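Local coordinates for outer membrane protein assembly factor BamA (Haemophilus ducreyi, PDB 4K3C) that probably assembles and inserts beta-barrel proteins into the bacterial outer membrane as part of the Bam complex, here represented by its barrel and last two POTRA domains, at residues R399-G404 with A510-K515; V459-V464 with V488-G493; G393-L398 with Q525-S530; K236-Y241 with S422-G427. All blocks are in the same frame, centred on the assembly; numbering follows the deposited sequence.

Overall arrangement
Interactions 1, 2 and 4 lie toward the extracellular end of the 16-stranded barrel and interaction 3 deeper along it; all but interaction 2 involve the long sixth loop between strands 366-378 and 430-440. Interaction 2, mostly buried, is the wall itself: a backbone ladder between neighbouring strands, with small apolar side chains on one face and mostly polar ones on the other. The partly buried interactions 1 and 3 bring the loop against strands 503-512 and 521-531, largely by van der Waals contact. R399 ties interaction 1 to D460 and S491 of interaction 2, and L398 of interaction 3 packs on D460, A462, R489 and S491. Interaction 4, also partly buried, joins two loops by hydrogen bonds; K236 links it to G403.

Interaction 1. Residues R399-G404 with A510-K515; sequences RGFAGG and AKPIKK
R399 NE makes a salt bridge with D460 OD2 on the barrel wall, while the root of the same side chain rests on A510, with R399 CB 4.0 Å from A510 CB. The guanidinium also lies against F458 in a cation-pi contact, and R399 O receives a bond from S491 OG. A510 is small enough for the loop backbone to press on it: its methyl CB is 3.6 Å from G400 N, whose own hydrogen-bond partner is Q525 OE1. Glycine suits position 400 because, at phi 84° and psi -27°, a CB would press on R399 O and would also point at A510. The sequence R399-G400-F401 is the RGF core of the sixth-loop motif shared by the Omp85 superfamily, here folded back into the barrel against strand 503-512. F401 turns its ring toward the end of that strand. Chi1 of -60° sets CG anti to the carbonyl carbon. The far ring atom, F401 CZ, lies 3.9 Å from P512 CB, obliquely. At the ring edge, K514 O is 3.4 Å from F401 CZ and K515 CB is 3.9 Å from F401 CE2. K515 thus offers its apolar root while its extended chain leads off. I513 and K514 both face A490, a classic beta bulge, where the chain turns a corner.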
loop_
_atom_site.group_PDB
_atom_site.type_symbol
_atom_site.label_atom_id
_atom_site.label_comp_id
_atom_site.label_asym_id
_atom_site.label_seq_id
_atom_site.Cartn_x
_atom_site.Cartn_y
_atom_site.Cartn_z
ATOM N N ARG A 399 4.659 8.209 -20.902
ATOM C CA ARG A 399 5.967 7.843 -21.409
ATOM C C ARG A 399 6.316 8.529 -22.745
ATOM O O ARG A 399 5.432 8.926 -23.496
ATOM C CB ARG A 399 6.081 6.333 -21.442
ATOM C CG ARG A 399 6.046 5.781 -20.029
ATOM C CD ARG A 399 6.047 4.273 -19.979
ATOM N NE ARG A 399 4.696 3.733 -20.096
ATOM C CZ ARG A 399 4.312 2.582 -19.564
ATOM N NH1 ARG A 399 3.054 2.172 -19.721
ATOM N NH2 ARG A 399 5.185 1.847 -18.873
ATOM N N GLY A 400 7.605 8.737 -23.006
ATOM C CA GLY A 400 8.009 9.497 -24.176
ATOM C C GLY A 400 8.005 11.009 -23.969
ATOM O O GLY A 400 8.744 11.740 -24.624
ATOM N N PHE A 401 7.173 11.506 -23.070
ATOM C CA PHE A 401 7.312 12.908 -22.691
ATOM C C PHE A 401 8.129 13.042 -21.396
ATOM O O PHE A 401 8.072 12.171 -20.525
ATOM C CB PHE A 401 5.945 13.579 -22.584
ATOM C CG PHE A 401 5.164 13.557 -23.873
ATOM C CD1 PHE A 401 4.623 12.375 -24.351
ATOM C CD2 PHE A 401 4.976 14.714 -24.608
ATOM C CE1 PHE A 401 3.908 12.350 -25.522
ATOM C CE2 PHE A 401 4.254 14.687 -25.783
ATOM C CZ PHE A 401 3.724 13.503 -26.241
ATOM N N ALA A 402 8.919 14.104 -21.276
ATOM C CA ALA A 402 9.711 14.273 -20.062
ATOM C C ALA A 402 8.789 14.550 -18.890
ATOM O O ALA A 402 7.672 15.029 -19.073
ATOM C CB ALA A 402 10.707 15.386 -20.214
ATOM N N GLY A 403 9.255 14.231 -17.690
ATOM C CA GLY A 403 8.478 14.499 -16.498
ATOM C C GLY A 403 8.069 15.962 -16.404
ATOM O O GLY A 403 8.879 16.869 -16.627
ATOM N N GLY A 404 6.790 16.186 -16.109
ATOM C CA GLY A 404 6.256 17.519 -15.895
ATOM C C GLY A 404 6.260 18.419 -17.109
ATOM O O GLY A 404 6.188 19.639 -16.975
ATOM N N ALA A 510 9.567 5.083 -25.883
ATOM C CA ALA A 510 8.255 5.459 -26.362
ATOM C C ALA A 510 8.366 6.522 -27.420
ATOM O O ALA A 510 9.246 7.383 -27.368
ATOM C CB ALA A 510 7.341 5.903 -25.208
ATOM N N LYS A 511 7.471 6.430 -28.394
ATOM C CA LYS A 511 7.364 7.422 -29.435
ATOM C C LYS A 511 5.997 8.065 -29.218
ATOM O O LYS A 511 5.049 7.382 -28.831
ATOM C CB LYS A 511 7.440 6.726 -30.788
ATOM C CG LYS A 511 7.910 7.597 -31.927
ATOM C CD LYS A 511 7.406 7.047 -33.271
ATOM C CE LYS A 511 5.873 7.014 -33.342
ATOM N NZ LYS A 511 5.371 6.792 -34.730
ATOM N N PRO A 512 5.903 9.387 -29.415
ATOM C CA PRO A 512 4.649 10.149 -29.341
ATOM C C PRO A 512 3.744 9.902 -30.538
ATOM O O PRO A 512 4.253 9.829 -31.652
ATOM C CB PRO A 512 5.120 11.608 -29.389
ATOM C CG PRO A 512 6.532 11.579 -29.037
ATOM C CD PRO A 512 7.073 10.268 -29.506
ATOM N N ILE A 513 2.435 9.782 -30.316
ATOM C CA ILE A 513 1.485 9.737 -31.429
ATOM C C ILE A 513 0.723 11.059 -31.552
ATOM O O ILE A 513 0.017 11.294 -32.526
ATOM C CB ILE A 513 0.457 8.559 -31.315
ATOM C CG1 ILE A 513 -0.683 8.925 -30.367
ATOM C CG2 ILE A 513 1.139 7.259 -30.913
ATOM C CD1 ILE A 513 -1.327 7.741 -29.715
ATOM N N LYS A 514 0.859 11.913 -30.547
ATOM C CA LYS A 514 0.232 13.228 -30.563
ATOM C C LYS A 514 0.998 14.134 -29.610
ATOM O O LYS A 514 1.120 13.844 -28.420
ATOM C CB LYS A 514 -1.224 13.140 -30.133
ATOM C CG LYS A 514 -2.195 13.939 -31.002
ATOM C CD LYS A 514 -1.812 15.410 -31.125
ATOM C CE LYS A 514 -3.042 16.312 -31.249
ATOM N NZ LYS A 514 -3.579 16.341 -32.638
ATOM N N LYS A 515 1.550 15.216 -30.137
ATOM C CA LYS A 515 2.189 16.203 -29.283
ATOM C C LYS A 515 1.743 17.599 -29.666
ATOM O O LYS A 515 0.926 17.801 -30.564
ATOM C CB LYS A 515 3.718 16.094 -29.350
ATOM C CG LYS A 515 4.289 16.081 -30.763
ATOM C CD LYS A 515 5.797 15.977 -30.746
ATOM C CE LYS A 515 6.345 15.741 -32.142
ATOM N NZ LYS A 515 7.843 15.613 -32.139
#

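Interaction 2. Residues V459-V464 with V488-G493; sequences VDAATV and VRASAG
V459 lies beside the neighbouring strand from its root outward: CB is 3.8 Å from S491 O, CG1, anti to the backbone N, stays near that same oxygen, and V459 CG2 meets A492 CB at 3.9 Å. The next pair on this face is smaller still, A461 CB and A490 CB at 3.6 Å; alanines suit a non-hydrogen-bonded pair, where the side chains stand close across the strands. Both of these pairs are of that kind, and they alternate with the hydrogen-bonded pairs D460-S491 and A462-R489, each of which exchanges two backbone bonds. Strands 453-465 and 489-500 are neighbouring antiparallel strands of the Omp85 barrel, joined by the long seventh extracellular loop, their segments running at 165°. The bonds differ in straightness: R489 N to A462 O (3.0 Å) has an N-H...O angle of 167°, whereas D460 N to S491 O is bent to 138°. D460, A462, R489 and S491 point to the other face, where L398 of the sixth loop packs among them. Polar groups there find partners beyond the two strands: the D460 carboxylate R399, S491 OG the carbonyl of R399, and R489 NH1 the acid D519. Just before the second strand, V488 CG2 touches T463 CB at 3.9 Å.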
loop_
_atom_site.group_PDB
_atom_site.type_symbol
_atom_site.label_atom_id
_atom_site.label_comp_id
_atom_site.label_asym_id
_atom_site.label_seq_id
_atom_site.Cartn_x
_atom_site.Cartn_y
_atom_site.Cartn_z
ATOM N N VAL A 459 0.007 2.071 -24.765
ATOM C CA VAL A 459 -0.374 3.394 -25.234
ATOM C C VAL A 459 -0.699 4.241 -24.011
ATOM O O VAL A 459 -1.615 3.919 -23.244
ATOM C CB VAL A 459 -1.583 3.355 -26.209
ATOM C CG1 VAL A 459 -2.212 4.736 -26.339
ATOM C CG2 VAL A 459 -1.151 2.833 -27.569
ATOM N N ASP A 460 0.067 5.302 -23.794
ATOM C CA ASP A 460 -0.239 6.212 -22.692
ATOM C C ASP A 460 -0.892 7.435 -23.314
ATOM O O ASP A 460 -0.702 7.719 -24.497
ATOM C CB ASP A 460 1.020 6.636 -21.910
ATOM C CG ASP A 460 1.665 5.491 -21.119
ATOM O OD1 ASP A 460 1.112 4.380 -21.072
ATOM O OD2 ASP A 460 2.738 5.715 -20.514
ATOM N N ALA A 461 -1.662 8.158 -22.513
ATOM C CA ALA A 461 -2.336 9.368 -22.967
ATOM C C ALA A 461 -2.742 10.185 -21.749
ATOM O O ALA A 461 -3.236 9.636 -20.756
ATOM C CB ALA A 461 -3.547 9.028 -23.817
ATOM N N ALA A 462 -2.511 11.492 -21.831
ATOM C CA ALA A 462 -2.640 12.387 -20.682
ATOM C C ALA A 462 -3.035 13.796 -21.125
ATOM O O ALA A 462 -2.864 14.165 -22.292
ATOM C CB ALA A 462 -1.342 12.429 -19.914
ATOM N N THR A 463 -3.573 14.575 -20.191
ATOM C CA THR A 463 -4.047 15.918 -20.498
ATOM C C THR A 463 -4.088 16.764 -19.225
ATOM O O THR A 463 -4.740 16.403 -18.257
ATOM C CB THR A 463 -5.451 15.886 -21.192
ATOM O OG1 THR A 463 -6.040 17.193 -21.181
ATOM C CG2 THR A 463 -6.369 14.952 -20.462
ATOM N N VAL A 464 -3.379 17.887 -19.230
ATOM C CA VAL A 464 -3.401 18.806 -18.097
ATOM C C VAL A 464 -3.847 20.203 -18.499
ATOM O O VAL A 464 -3.203 20.880 -19.296
ATOM C CB VAL A 464 -2.018 18.946 -17.427
ATOM C CG1 VAL A 464 -2.115 19.932 -16.279
ATOM C CG2 VAL A 464 -1.514 17.607 -16.936
ATOM N N VAL A 488 -5.044 16.777 -25.593
ATOM C CA VAL A 488 -4.538 15.513 -25.116
ATOM C C VAL A 488 -3.303 15.079 -25.901
ATOM O O VAL A 488 -3.219 15.254 -27.131
ATOM C CB VAL A 488 -5.627 14.444 -25.271
ATOM C CG1 VAL A 488 -5.231 13.184 -24.570
ATOM C CG2 VAL A 488 -6.920 14.968 -24.705
ATOM N N ARG A 489 -2.340 14.527 -25.178
ATOM C CA ARG A 489 -1.183 13.940 -25.815
ATOM C C ARG A 489 -1.181 12.468 -25.542
ATOM O O ARG A 489 -1.819 12.001 -24.595
ATOM C CB ARG A 489 0.095 14.587 -25.303
ATOM C CG ARG A 489 0.359 15.918 -25.967
ATOM C CD ARG A 489 0.849 16.919 -24.987
ATOM N NE ARG A 489 -0.192 17.832 -24.543
ATOM C CZ ARG A 489 0.035 19.116 -24.277
ATOM N NH1 ARG A 489 1.254 19.602 -24.455
ATOM N NH2 ARG A 489 -0.937 19.910 -23.837
ATOM N N ALA A 490 -0.472 11.736 -26.383
ATOM C CA ALA A 490 -0.411 10.314 -26.224
ATOM C C ALA A 490 0.823 9.737 -26.897
ATOM O O ALA A 490 1.465 10.365 -27.726
ATOM C CB ALA A 490 -1.641 9.710 -26.776
ATOM N N SER A 491 1.149 8.517 -26.524
ATOM C CA SER A 491 2.341 7.888 -27.021
ATOM C C SER A 491 2.147 6.395 -27.047
ATOM O O SER A 491 1.226 5.867 -26.414
ATOM C CB SER A 491 3.508 8.207 -26.089
ATOM O OG SER A 491 3.366 7.574 -24.821
ATOM N N ALA A 492 3.041 5.714 -27.754
ATOM C CA ALA A 492 3.039 4.261 -27.775
ATOM C C ALA A 492 4.464 3.715 -27.695
ATOM O O ALA A 492 5.399 4.307 -28.256
ATOM C CB ALA A 492 2.362 3.774 -29.002
ATOM N N GLY A 493 4.650 2.604 -26.985
ATOM C CA GLY A 493 5.995 2.081 -26.879
ATOM C C GLY A 493 6.158 0.663 -26.406
ATOM O O GLY A 493 5.183 -0.065 -26.221
#

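Interaction 3. Residues G393-L398 with Q525-S530; sequences GGMGSL and QFTVGS
A van der Waals contact, without a hydrogen bond across it and made chiefly by the chain of M395, holds a compact turn of the sixth loop against the inner side of the barrel's last strand, 521-531. M395 runs past Q525 in the opposite direction, its CG 4.0 Å from Q525 CB. Its sulfur then lies over the strand backbone, SD 3.9 Å from F526 N. Chi3 of -33° bends the terminal methyl toward T527, where M395 CE comes within 3.6 Å of T527 CG2 and lies nearly as close to OG1. A long, flexible, unbranched thioether is well suited to following three successive residues of a strand. Q525 and T527 direct their CB atoms toward the loop and F526 directs its own away, the alternation expected of a barrel strand with one face on the lumen and one outward. F526 accordingly meets F507 of strand 503-512, whereas M395 also touches S506. The turn itself is tied by G394 O, which accepts from both S397 N, at 2.9 Å, and L398 N, from opposite faces of its carbonyl plane. Three glycines, G393, G394 and G396, supply the positive phi values of this tight path. Q525 NE2 lies 3.7 Å from G394 CA and bonds weakly to F401 O.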
loop_
_atom_site.group_PDB
_atom_site.type_symbol
_atom_site.label_atom_id
_atom_site.label_comp_id
_atom_site.label_asym_id
_atom_site.label_seq_id
_atom_site.Cartn_x
_atom_site.Cartn_y
_atom_site.Cartn_z
ATOM N N GLY A 393 3.471 13.711 -17.780
ATOM C CA GLY A 393 4.685 13.378 -18.498
ATOM C C GLY A 393 5.484 12.369 -17.694
ATOM O O GLY A 393 5.283 12.236 -16.482
ATOM N N GLY A 394 6.378 11.649 -18.362
ATOM C CA GLY A 394 7.245 10.700 -17.693
ATOM C C GLY A 394 6.566 9.404 -17.304
ATOM O O GLY A 394 5.339 9.323 -17.334
ATOM N N MET A 395 7.373 8.399 -16.948
ATOM C CA MET A 395 6.883 7.103 -16.478
ATOM C C MET A 395 5.852 7.344 -15.398
ATOM O O MET A 395 6.020 8.218 -14.543
ATOM C CB MET A 395 8.026 6.245 -15.914
ATOM C CG MET A 395 9.270 6.124 -16.814
ATOM S SD MET A 395 10.348 4.736 -16.352
ATOM C CE MET A 395 10.119 4.691 -14.574
ATOM N N GLY A 396 4.760 6.606 -15.439
ATOM C CA GLY A 396 3.721 6.864 -14.464
ATOM C C GLY A 396 2.616 7.776 -14.958
ATOM O O GLY A 396 1.493 7.689 -14.469
ATOM N N SER A 397 2.905 8.654 -15.915
ATOM C CA SER A 397 1.818 9.391 -16.547
ATOM C C SER A 397 1.821 9.384 -18.080
ATOM O O SER A 397 0.792 9.099 -18.688
ATOM C CB SER A 397 1.693 10.815 -15.992
ATOM O OG SER A 397 2.687 11.674 -16.511
ATOM N N LEU A 398 2.951 9.702 -18.708
ATOM C CA LEU A 398 2.989 9.792 -20.168
ATOM C C LEU A 398 4.365 9.484 -20.705
ATOM O O LEU A 398 5.143 10.389 -20.971
ATOM C CB LEU A 398 2.587 11.191 -20.633
ATOM C CG LEU A 398 1.765 11.360 -21.912
ATOM C CD1 LEU A 398 1.920 12.769 -22.430
ATOM C CD2 LEU A 398 2.160 10.369 -22.953
ATOM N N GLN A 525 13.489 6.292 -21.226
ATOM C CA GLN A 525 13.323 6.607 -19.833
ATOM C C GLN A 525 13.562 5.321 -19.050
ATOM O O GLN A 525 13.413 4.234 -19.594
ATOM C CB GLN A 525 11.922 7.171 -19.601
ATOM C CG GLN A 525 11.684 8.509 -20.301
ATOM C CD GLN A 525 10.216 8.821 -20.538
ATOM O OE1 GLN A 525 9.450 7.970 -21.011
ATOM N NE2 GLN A 525 9.822 10.056 -20.239
ATOM N N PHE A 526 13.950 5.424 -17.786
ATOM C CA PHE A 526 14.338 4.227 -17.045
ATOM C C PHE A 526 14.484 4.561 -15.584
ATOM O O PHE A 526 14.864 5.676 -15.255
ATOM C CB PHE A 526 15.696 3.727 -17.541
ATOM C CG PHE A 526 16.826 4.652 -17.201
ATOM C CD1 PHE A 526 17.076 5.782 -17.982
ATOM C CD2 PHE A 526 17.624 4.412 -16.099
ATOM C CE1 PHE A 526 18.095 6.655 -17.671
ATOM C CE2 PHE A 526 18.654 5.281 -15.777
ATOM C CZ PHE A 526 18.889 6.400 -16.565
ATOM N N THR A 527 14.202 3.610 -14.700
ATOM C CA THR A 527 14.708 3.749 -13.344
ATOM C C THR A 527 15.455 2.514 -12.861
ATOM O O THR A 527 15.262 1.400 -13.363
ATOM C CB THR A 527 13.648 4.160 -12.301
ATOM O OG1 THR A 527 12.650 3.145 -12.198
ATOM C CG2 THR A 527 13.033 5.478 -12.658
ATOM N N VAL A 528 16.316 2.754 -11.877
ATOM C CA VAL A 528 17.191 1.755 -11.314
ATOM C C VAL A 528 17.218 2.059 -9.829
ATOM O O VAL A 528 17.382 3.211 -9.432
ATOM C CB VAL A 528 18.602 1.885 -11.912
ATOM C CG1 VAL A 528 19.663 1.457 -10.904
ATOM C CG2 VAL A 528 18.690 1.084 -13.202
ATOM N N GLY A 529 17.017 1.042 -9.002
ATOM C CA GLY A 529 16.910 1.268 -7.577
ATOM C C GLY A 529 17.425 0.103 -6.766
ATOM O O GLY A 529 17.342 -1.042 -7.198
ATOM N N SER A 530 17.970 0.398 -5.592
ATOM C CA SER A 530 18.477 -0.638 -4.712
ATOM C C SER A 530 18.230 -0.254 -3.279
ATOM O O SER A 530 18.259 0.925 -2.948
ATOM C CB SER A 530 19.968 -0.833 -4.913
ATOM O OG SER A 530 20.429 -1.787 -3.980
#

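Interaction 4. Residues K236-Y241 with S422-G427; sequences KASAAY and SQDVIG
The carboxylate of D424 has S238 CB over one face, standing above OD2 at 3.2 Å from it, and S422 OG on the opposite face, giving OD1 a weak hydrogen bond. On the same side as S238, A239 N donates to D424 OD2 at 2.8 Å, coming from 35° above the carboxylate plane. That oxygen is also hydrogen-bonded to Y412 OH, so two hydrogen bonds hold it, which may favour its negative charge. Chi1 of -62°, with CG anti to the carbonyl carbon, places D424 CG 3.4 Å from A239 N. A short acid fits here because it keeps OD2 within reach of A239 N and OD1 near S422 OG. One residue on, V425 N donates to K236 O at 3.0 Å, nearly straight at 171° and nearly along the C=O axis, joining the two segments a second time through their backbones. Between these polar links and I426 lies A239, whose CB is 3.6 Å from I426 CG1 and 3.7 Å from I426 CD1; a lone methyl fills this place between the branched chain and V425 O. K236 points its CB away from the partner segment and sends its amine to G403 O of the sixth loop, while R282, from helix 280-288, touches I426. Segments 236-241 and 422-427 belong to the third and sixth extracellular loops, and such loop-to-loop bonding is characteristic of the dome that roofs the BamA barrel.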
loop_
_atom_site.group_PDB
_atom_site.type_symbol
_atom_site.label_atom_id
_atom_site.label_comp_id
_atom_site.label_asym_id
_atom_site.label_seq_id
_atom_site.Cartn_x
_atom_site.Cartn_y
_atom_site.Cartn_z
ATOM N N LYS A 236 12.386 22.021 -16.788
ATOM C CA LYS A 236 11.476 22.170 -17.922
ATOM C C LYS A 236 10.066 22.155 -17.291
ATOM O O LYS A 236 9.168 22.952 -17.619
ATOM C CB LYS A 236 11.648 21.010 -18.892
ATOM C CG LYS A 236 11.512 19.600 -18.293
ATOM C CD LYS A 236 12.865 18.912 -18.083
ATOM C CE LYS A 236 12.710 17.408 -17.799
ATOM N NZ LYS A 236 11.762 17.012 -16.686
ATOM N N ALA A 237 9.918 21.293 -16.286
ATOM C CA ALA A 237 9.001 21.569 -15.180
ATOM C C ALA A 237 9.664 22.671 -14.378
ATOM O O ALA A 237 9.569 22.706 -13.162
ATOM C CB ALA A 237 8.765 20.336 -14.300
ATOM N N SER A 238 10.386 23.533 -15.094
ATOM C CA SER A 238 10.748 24.866 -14.676
ATOM C C SER A 238 9.429 25.622 -14.672
ATOM O O SER A 238 8.359 25.012 -14.680
ATOM C CB SER A 238 11.757 25.515 -15.645
ATOM O OG SER A 238 13.104 25.232 -15.292
ATOM N N ALA A 239 9.511 26.943 -14.748
ATOM C CA ALA A 239 8.672 27.747 -13.888
ATOM C C ALA A 239 9.172 27.145 -12.586
ATOM O O ALA A 239 8.496 26.357 -11.915
ATOM C CB ALA A 239 7.189 27.500 -14.110
ATOM N N ALA A 240 10.433 27.454 -12.313
ATOM C CA ALA A 240 11.098 26.946 -11.154
ATOM C C ALA A 240 10.650 27.794 -9.996
ATOM O O ALA A 240 10.183 28.920 -10.190
ATOM C CB ALA A 240 12.580 27.043 -11.332
ATOM N N TYR A 241 10.763 27.229 -8.802
ATOM C CA TYR A 241 10.520 27.968 -7.577
ATOM C C TYR A 241 11.266 27.220 -6.490
ATOM O O TYR A 241 11.714 26.097 -6.718
ATOM C CB TYR A 241 9.016 28.063 -7.274
ATOM C CG TYR A 241 8.324 26.725 -7.105
ATOM C CD1 TYR A 241 8.287 26.092 -5.865
ATOM C CD2 TYR A 241 7.695 26.095 -8.178
ATOM C CE1 TYR A 241 7.656 24.877 -5.702
ATOM C CE2 TYR A 241 7.067 24.884 -8.022
ATOM C CZ TYR A 241 7.046 24.279 -6.783
ATOM O OH TYR A 241 6.416 23.065 -6.614
ATOM N N SER A 422 6.415 31.399 -22.254
ATOM C CA SER A 422 7.561 30.540 -22.014
ATOM C C SER A 422 7.240 29.098 -22.393
ATOM O O SER A 422 6.090 28.763 -22.689
ATOM C CB SER A 422 7.972 30.624 -20.538
ATOM O OG SER A 422 9.155 29.890 -20.273
ATOM N N GLN A 423 8.266 28.254 -22.384
ATOM C CA GLN A 423 8.079 26.834 -22.643
ATOM C C GLN A 423 7.875 26.095 -21.327
ATOM O O GLN A 423 7.251 25.035 -21.294
ATOM C CB GLN A 423 9.276 26.256 -23.402
ATOM C CG GLN A 423 8.911 25.173 -24.424
ATOM C CD GLN A 423 8.028 25.695 -25.558
ATOM O OE1 GLN A 423 6.803 25.786 -25.418
ATOM N NE2 GLN A 423 8.649 26.029 -26.690
ATOM N N ASP A 424 8.412 26.667 -20.252
ATOM C CA ASP A 424 8.236 26.148 -18.901
ATOM C C ASP A 424 6.796 25.752 -18.586
ATOM O O ASP A 424 5.860 26.521 -18.827
ATOM C CB ASP A 424 8.644 27.219 -17.896
ATOM C CG ASP A 424 10.089 27.602 -18.015
ATOM O OD1 ASP A 424 10.660 27.330 -19.090
ATOM O OD2 ASP A 424 10.641 28.171 -17.037
ATOM N N VAL A 425 6.623 24.565 -18.018
ATOM C CA VAL A 425 5.309 24.145 -17.559
ATOM C C VAL A 425 5.010 24.709 -16.176
ATOM O O VAL A 425 5.675 24.381 -15.199
ATOM C CB VAL A 425 5.206 22.620 -17.527
ATOM C CG1 VAL A 425 4.033 22.164 -16.670
ATOM C CG2 VAL A 425 5.070 22.098 -18.944
ATOM N N ILE A 426 4.005 25.568 -16.100
ATOM C CA ILE A 426 3.597 26.165 -14.832
ATOM C C ILE A 426 2.547 25.286 -14.113
ATOM O O ILE A 426 2.384 25.374 -12.902
ATOM C CB ILE A 426 3.116 27.630 -15.058
ATOM C CG1 ILE A 426 3.738 28.575 -14.035
ATOM C CG2 ILE A 426 1.588 27.747 -15.159
ATOM C CD1 ILE A 426 3.864 27.994 -12.645
ATOM N N GLY A 427 1.845 24.429 -14.856
ATOM C CA GLY A 427 0.944 23.463 -14.256
ATOM C C GLY A 427 -0.521 23.862 -14.269
ATOM O O GLY A 427 -0.844 25.036 -14.471
#